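Local atomic coordinates of hypothetical membrane protein (PDB entry 6JSA), a protein that probably takes part in heme uptake by Corynebacterium glutamicum, binding heme through the C-terminal HtaA domain and passing it along the uptake machinery. Residues G50-E55 / G59-P64; A81-S86 / D157-S162. All coordinates share one frame; numbering follows the deposited sequence.

Both contacts belong to the beta-rich body of the C-terminal HtaA domain, and their centres lie 11 Å apart. Contact 1 zips together the hairpin strands 42-53 and 58-62; contact 2 packs the side chains of strand 76-88 against those of strand 159-165 near the centre of the chain. Strands 58-62 and 76-88 are neighbours, so the hairpin lies directly beside one of the strands of contact 2: Ile61 N lies 2.8 Å from Ile85 O, probably a hydrogen bond, and Ser60 OG makes another probable hydrogen bond to Glu84 OE2, at 2.8 Å. Neither contact reaches the heme, whose iron is bound by Tyr21 at a separate site.

Contact 1. Residues G50-E55 / G59-P64; sequences GAVDAE and GSINFP
The beta hairpin formed by strands 42-53 and 58-62 is joined close to its turn by an antiparallel pairing centred on Ala51 and Ser60. These two residues form a hydrogen-bonded pair: Ala51 N donates to Ser60 O over 3.0 Å, and Ser60 N returns the bond to Ala51 O, also 3.0 Å, in the straighter of the two, with an N-H...O angle of 165°. The flanking non-hydrogen-bonded pairs each contain a glycine, Gly50 with Ile61 and Val52 with Gly59. Val52 CA and Gly59 CA are only 4.1 Å apart, consistent with the lack of a side chain at Gly59. Gly50 has a positive phi (121°), and its CA lies 3.1 Å from Ser60 O. On the face that carries Val52 and Ile61, the CG2 branch of Val52 meets Ile61 CD1 at 3.9 Å. Ile61 has CG1 beside its backbone N (chi1 -41°), and its outer end draws nearer to residues 50-53. Val52 goes on to touch Phe87, while Ile61 packs on Val5 and Ala8. The other face bears Ser60, whose hydroxyl has Glu84 as its partner. The two bonds of Ala51 and Ser60 thus set the register of this end of the hairpin, with Asn62 bonded to Ser49 further along, while the methyl contact closes the hairpin on its apolar face and those neighbours continue it inward.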
# COMPACT_ATOMS: atom_id res chain seq x y z
N GLY A 50 2.59 5.27 14.77
CA GLY A 50 1.21 5.58 14.46
C GLY A 50 0.40 5.72 15.73
O GLY A 50 0.90 5.53 16.85
N ALA A 51 -0.86 6.06 15.55
CA ALA A 51 -1.73 6.29 16.69
C ALA A 51 -3.17 6.01 16.28
O ALA A 51 -3.54 6.16 15.11
CB ALA A 51 -1.59 7.72 17.21
N VAL A 52 -3.97 5.60 17.26
CA VAL A 52 -5.37 5.28 17.06
C VAL A 52 -6.17 6.02 18.13
O VAL A 52 -5.90 5.89 19.33
CB VAL A 52 -5.63 3.76 17.16
CG1 VAL A 52 -7.11 3.47 17.15
CG2 VAL A 52 -4.92 3.02 16.04
N ASP A 53 -7.15 6.79 17.68
CA ASP A 53 -8.11 7.45 18.57
C ASP A 53 -9.30 6.51 18.67
O ASP A 53 -10.20 6.52 17.82
CB ASP A 53 -8.49 8.81 17.98
CG ASP A 53 -9.59 9.50 18.77
OD1 ASP A 53 -10.08 8.96 19.79
OD2 ASP A 53 -9.97 10.61 18.36
N ALA A 54 -9.29 5.67 19.71
CA ALA A 54 -10.30 4.63 19.83
C ALA A 54 -11.69 5.23 20.05
O ALA A 54 -12.68 4.69 19.54
CB ALA A 54 -9.94 3.66 20.95
N GLU A 55 -11.77 6.32 20.80
CA GLU A 55 -13.06 6.93 21.08
C GLU A 55 -13.77 7.32 19.79
O GLU A 55 -14.99 7.13 19.66
CB GLU A 55 -12.90 8.14 21.99
CG GLU A 55 -14.24 8.71 22.43
CD GLU A 55 -14.11 9.89 23.38
OE1 GLU A 55 -13.01 10.10 23.92
OE2 GLU A 55 -15.12 10.60 23.59
N GLY A 59 -7.49 6.64 12.92
CA GLY A 59 -6.13 6.23 13.18
C GLY A 59 -5.27 6.39 11.95
O GLY A 59 -5.76 6.61 10.83
N SER A 60 -3.96 6.29 12.18
CA SER A 60 -2.95 6.20 11.14
C SER A 60 -1.92 5.19 11.60
O SER A 60 -1.38 5.31 12.70
CB SER A 60 -2.27 7.55 10.90
OG SER A 60 -2.95 8.27 9.90
N ILE A 61 -1.66 4.20 10.75
CA ILE A 61 -0.69 3.15 11.01
C ILE A 61 0.40 3.31 9.96
O ILE A 61 0.14 3.18 8.76
CB ILE A 61 -1.33 1.75 10.90
CG1 ILE A 61 -2.74 1.71 11.53
CG2 ILE A 61 -0.41 0.70 11.51
CD1 ILE A 61 -2.74 1.86 13.02
N ASN A 62 1.63 3.60 10.40
CA ASN A 62 2.72 3.96 9.51
C ASN A 62 3.74 2.84 9.39
O ASN A 62 4.11 2.21 10.38
CB ASN A 62 3.45 5.20 10.03
CG ASN A 62 2.62 6.44 9.95
OD1 ASN A 62 2.46 7.02 8.87
ND2 ASN A 62 2.10 6.89 11.08
N PHE A 63 4.22 2.62 8.16
CA PHE A 63 5.23 1.60 7.92
C PHE A 63 6.40 2.16 7.13
O PHE A 63 6.19 2.94 6.19
CB PHE A 63 4.62 0.43 7.13
CG PHE A 63 3.49 -0.24 7.86
CD1 PHE A 63 3.74 -1.26 8.76
CD2 PHE A 63 2.18 0.18 7.67
CE1 PHE A 63 2.71 -1.86 9.45
CE2 PHE A 63 1.15 -0.42 8.36
CZ PHE A 63 1.42 -1.45 9.25
N PRO A 64 7.62 1.79 7.47
CA PRO A 64 8.77 2.11 6.63
C PRO A 64 8.89 1.06 5.52
O PRO A 64 8.12 0.10 5.46
CB PRO A 64 9.94 1.97 7.61
CG PRO A 64 9.51 0.78 8.42
CD PRO A 64 8.01 0.92 8.60

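Contact 2. Residues A81-S86 / D157-S162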
# COMPACT_ATOMS: atom_id res chain seq x y z
N ALA A 81 6.85 3.51 -1.39
CA ALA A 81 7.56 3.54 -0.11
C ALA A 81 6.71 4.15 0.99
O ALA A 81 5.80 4.95 0.74
CB ALA A 81 8.87 4.33 -0.22
N ASN A 82 7.03 3.78 2.23
CA ASN A 82 6.46 4.42 3.42
C ASN A 82 4.93 4.39 3.40
O ASN A 82 4.25 5.42 3.54
CB ASN A 82 6.98 5.85 3.56
CG ASN A 82 8.46 5.89 3.75
OD1 ASN A 82 9.00 5.19 4.61
ND2 ASN A 82 9.15 6.69 2.95
N ILE A 83 4.37 3.19 3.26
CA ILE A 83 2.91 3.09 3.22
C ILE A 83 2.31 3.46 4.57
O ILE A 83 2.94 3.29 5.63
CB ILE A 83 2.39 1.73 2.72
CG1 ILE A 83 2.57 0.64 3.78
CG2 ILE A 83 3.01 1.35 1.39
CD1 ILE A 83 1.65 -0.55 3.53
N GLU A 84 1.09 3.98 4.52
CA GLU A 84 0.35 4.39 5.70
C GLU A 84 -1.10 4.01 5.49
O GLU A 84 -1.67 4.28 4.42
CB GLU A 84 0.46 5.90 5.91
CG GLU A 84 -0.50 6.47 6.94
CD GLU A 84 -0.39 7.97 7.06
OE1 GLU A 84 0.58 8.55 6.51
OE2 GLU A 84 -1.28 8.58 7.70
N ILE A 85 -1.69 3.33 6.47
CA ILE A 85 -3.12 3.07 6.51
C ILE A 85 -3.75 4.12 7.41
O ILE A 85 -3.46 4.17 8.62
CB ILE A 85 -3.41 1.66 7.04
CG1 ILE A 85 -2.79 0.60 6.12
CG2 ILE A 85 -4.90 1.45 7.20
CD1 ILE A 85 -2.81 -0.79 6.70
N SER A 86 -4.59 4.96 6.84
CA SER A 86 -5.32 5.98 7.58
C SER A 86 -6.80 5.62 7.53
O SER A 86 -7.30 5.20 6.49
CB SER A 86 -5.08 7.35 6.95
OG SER A 86 -5.69 8.38 7.69
N ASP A 157 -5.33 -5.21 -4.88
CA ASP A 157 -5.43 -6.22 -3.83
C ASP A 157 -5.98 -5.57 -2.57
O ASP A 157 -5.69 -4.40 -2.29
CB ASP A 157 -4.04 -6.74 -3.47
CG ASP A 157 -3.53 -7.84 -4.40
OD1 ASP A 157 -4.27 -8.33 -5.27
OD2 ASP A 157 -2.34 -8.21 -4.23
N PRO A 158 -6.74 -6.30 -1.77
CA PRO A 158 -7.16 -5.78 -0.47
C PRO A 158 -5.97 -5.71 0.47
O PRO A 158 -4.96 -6.42 0.31
CB PRO A 158 -8.18 -6.82 0.01
CG PRO A 158 -7.70 -8.09 -0.61
CD PRO A 158 -7.18 -7.70 -1.97
N ILE A 159 -6.07 -4.84 1.47
CA ILE A 159 -5.01 -4.68 2.47
C ILE A 159 -5.54 -5.08 3.84
O ILE A 159 -6.70 -4.82 4.17
CB ILE A 159 -4.45 -3.24 2.48
CG1 ILE A 159 -3.25 -3.14 3.43
CG2 ILE A 159 -5.52 -2.20 2.81
CD1 ILE A 159 -2.38 -1.91 3.19
N SER A 160 -4.70 -5.75 4.62
CA SER A 160 -5.04 -6.09 6.00
C SER A 160 -3.93 -5.62 6.92
O SER A 160 -2.77 -5.47 6.52
CB SER A 160 -5.28 -7.59 6.18
OG SER A 160 -4.16 -8.33 5.75
N PHE A 161 -4.30 -5.38 8.17
CA PHE A 161 -3.32 -4.98 9.17
C PHE A 161 -3.76 -5.47 10.54
O PHE A 161 -4.94 -5.72 10.79
CB PHE A 161 -3.10 -3.45 9.22
CG PHE A 161 -4.16 -2.71 9.99
CD1 PHE A 161 -5.35 -2.35 9.37
CD2 PHE A 161 -3.97 -2.38 11.32
CE1 PHE A 161 -6.34 -1.68 10.08
CE2 PHE A 161 -4.96 -1.71 12.04
CZ PHE A 161 -6.14 -1.36 11.42
N SER A 162 -2.79 -5.57 11.43
CA SER A 162 -3.06 -5.77 12.84
C SER A 162 -2.04 -4.98 13.63
O SER A 162 -0.90 -4.80 13.19
CB SER A 162 -3.05 -7.25 13.20
OG SER A 162 -1.79 -7.83 12.96
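Ile85 turns its CG1 branch beside the backbone N (chi1 -62°) and is extended beyond it, while Ile159 holds CG1 anti to its own N (chi1 -174°) with a similarly extended end. These torsions make the two side chains reach toward each other tip to tip, with Ile85 CD1 and Ile159 CD1 3.7 Å apart. The contact is not confined to the ends, since Ile159 CD1 also lies 3.9 Å from Ile85 CG1. The same Ile85 methyl serves a second neighbour, coming to 3.7 Å from Phe161 CB. It approaches the Phe161 ring obliquely, at the root of the side chain, with CG and CD1 of Phe161 both 4.0 Å away. Ile83 adds a looser contact, its CD1 standing 4.3 Å from Ile159 CD1. The beta carbons of all four residues point toward the opposing segment, and all four side chains are buried; no hydrogen bond crosses between the segments, which meet through hydrocarbon alone. Leu118 touches both Ile85 and Ile159, and Ala10 lies against Ile85 and Phe161, extending the apolar cluster to strands 113-125 and 3-12. On the outward side of strand 76-88, by contrast, Glu84 forms a salt bridge with Arg112. Strands 83-86 and 159-162 run nearly at right angles, 81° between their directions, with axes 9.7 Å apart at closest approach. Such a crossing at side-chain distance is consistent with orthogonal beta packing, with these residues in the apolar core of the HtaA domain.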